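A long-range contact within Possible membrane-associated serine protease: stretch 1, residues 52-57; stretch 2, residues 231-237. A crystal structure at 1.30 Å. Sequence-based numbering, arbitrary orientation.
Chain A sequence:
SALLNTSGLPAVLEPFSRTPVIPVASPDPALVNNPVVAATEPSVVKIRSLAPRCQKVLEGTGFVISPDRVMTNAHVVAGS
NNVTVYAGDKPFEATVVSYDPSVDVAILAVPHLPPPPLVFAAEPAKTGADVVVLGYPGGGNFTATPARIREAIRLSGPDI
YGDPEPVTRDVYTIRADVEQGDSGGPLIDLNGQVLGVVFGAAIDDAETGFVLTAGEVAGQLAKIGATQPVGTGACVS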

# COMPACT_ATOMS: atom_id res chain seq x y z
N PRO A 52 -9.57 10.01 2.88
CA PRO A 52 -10.86 9.52 3.41
C PRO A 52 -10.80 8.06 3.90
O PRO A 52 -11.53 7.72 4.83
CB PRO A 52 -11.82 9.69 2.22
CG PRO A 52 -10.94 9.80 0.99
CD PRO A 52 -9.70 10.50 1.50
N ARG A 53 -9.93 7.22 3.34
CA ARG A 53 -9.84 5.85 3.82
C ARG A 53 -9.38 5.83 5.28
O ARG A 53 -9.68 4.90 6.04
CB ARG A 53 -8.84 5.07 2.97
CG ARG A 53 -9.40 4.27 1.83
CD ARG A 53 -8.41 3.17 1.43
NE ARG A 53 -7.24 3.71 0.73
CZ ARG A 53 -5.98 3.30 0.92
NH1 ARG A 53 -5.01 3.83 0.20
NH2 ARG A 53 -5.67 2.39 1.84
N CYS A 54 -8.65 6.88 5.67
CA CYS A 54 -8.06 6.97 6.99
C CYS A 54 -8.84 7.93 7.87
O CYS A 54 -8.45 8.17 9.01
CB CYS A 54 -6.60 7.49 6.87
SG CYS A 54 -5.62 6.70 5.58
N GLN A 55 -9.91 8.50 7.32
CA GLN A 55 -10.71 9.54 8.00
C GLN A 55 -9.84 10.70 8.48
O GLN A 55 -10.00 11.21 9.59
CB GLN A 55 -11.55 8.93 9.15
CG GLN A 55 -12.48 7.83 8.66
CD GLN A 55 -13.24 7.11 9.74
OE1 GLN A 55 -12.84 7.11 10.90
NE2 GLN A 55 -14.31 6.43 9.34
N LYS A 56 -8.92 11.13 7.62
CA LYS A 56 -7.95 12.17 7.95
C LYS A 56 -7.63 13.02 6.73
O LYS A 56 -7.76 12.57 5.59
CB LYS A 56 -6.60 11.56 8.38
CG LYS A 56 -6.48 10.88 9.72
CD LYS A 56 -5.06 10.25 9.79
CE LYS A 56 -4.83 9.57 11.13
NZ LYS A 56 -3.41 9.14 11.31
N VAL A 57 -7.19 14.24 7.00
CA VAL A 57 -6.38 15.02 6.07
C VAL A 57 -4.97 15.04 6.65
O VAL A 57 -4.78 15.38 7.81
CB VAL A 57 -6.91 16.46 5.93
CG1 VAL A 57 -5.98 17.31 5.05
CG2 VAL A 57 -8.32 16.45 5.34
N GLY A 231 0.28 3.16 -6.02
CA GLY A 231 -0.64 3.39 -4.89
C GLY A 231 0.04 4.06 -3.70
O GLY A 231 1.27 4.19 -3.64
N THR A 232 -0.77 4.42 -2.71
CA THR A 232 -0.27 4.98 -1.46
C THR A 232 -0.47 4.05 -0.28
O THR A 232 -0.37 4.46 0.88
CB THR A 232 -0.91 6.32 -1.16
OG1 THR A 232 -2.32 6.14 -1.24
CG2 THR A 232 -0.42 7.39 -2.14
N GLY A 233 -0.72 2.77 -0.54
CA GLY A 233 -0.70 1.77 0.52
C GLY A 233 -1.78 1.93 1.58
O GLY A 233 -2.88 2.44 1.34
N ALA A 234 -1.47 1.46 2.78
CA ALA A 234 -2.41 1.44 3.88
C ALA A 234 -2.33 2.73 4.67
O ALA A 234 -1.33 3.46 4.64
CB ALA A 234 -2.11 0.26 4.80
N CYS A 235 -3.37 2.99 5.44
CA CYS A 235 -3.34 4.05 6.43
C CYS A 235 -2.36 3.69 7.53
O CYS A 235 -2.31 2.54 7.99
CB CYS A 235 -4.72 4.25 7.05
SG CYS A 235 -5.95 4.69 5.80
N VAL A 236 -1.56 4.66 7.94
CA VAL A 236 -0.66 4.40 9.05
C VAL A 236 -1.53 4.28 10.32
O VAL A 236 -2.46 5.06 10.49
CB VAL A 236 0.44 5.47 9.12
CG1 VAL A 236 1.28 5.33 10.37
CG2 VAL A 236 1.33 5.40 7.89
N SER A 237 -1.26 3.27 11.15
CA SER A 237 -2.08 3.02 12.35
C SER A 237 -1.92 4.13 13.38
O SER A 237 -0.93 4.87 13.41
CB SER A 237 -1.74 1.67 12.99
OG SER A 237 -1.91 0.61 12.07
OXT SER A 237 -2.81 4.30 14.22
O HOH W 1 -3.40 7.39 9.01

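Neither backbone pairs with the other here. Stretch 1 opens with a 3-10 segment, Pro52 to Cys54, closed by Gln55 N donating to Pro52 O at 3.1 Å; Gln55 then takes positive phi (54°), and a strand begins at Lys56. Stretch 2, the chain's C-terminal end, has no regular helix or strand. The CA atoms of Cys54 and Cys235 lie 5.6 Å apart, and no main-chain hydrogen bond crosses the gap; every direct bond across the gap involves at least one side chain.

The covalent part is a disulfide. Cys54 SG and Cys235 SG are 2.0 Å apart, both CA-to-CB bonds point toward the opposite stretch, and both chi1 angles are m. A chi3 of -86° sits near the value a disulfide prefers, so the link closes without evident torsional strain. It ties the C-terminal tail to a segment some 180 residues earlier, and both cysteines are buried.

Beside it, Arg53 reaches for the tail's backbone. Arg53 NH1 and Arg53 NH2 each donate to Gly233 O, both at 2.8 Å, with N-H...O angles of 146° and 143°. One carbonyl thus takes both terminal nitrogens in a forked grip, lying near the guanidinium plane where the N-H groups point. Arg53 makes these bonds with chi1 off-well at -95° and chi3 m. The phi of Gly233 (66°) by itself favours glycine; the contact does not, since a CB would point away from stretch 1 with nothing of it within 5.5 Å. Nearer the disulfide, Arg53 CB packs 4.1 Å from Cys235 SG.

Lys56 NZ stands 4.3 Å from Val236 O, too far for a direct bond. A water bridges them, accepting from Lys56 NZ at 2.9 Å and donating to Val236 O at 2.9 Å. The rule to read is economical: one covalent staple, one forked arginine, one water, within 265 Å² of buried surface.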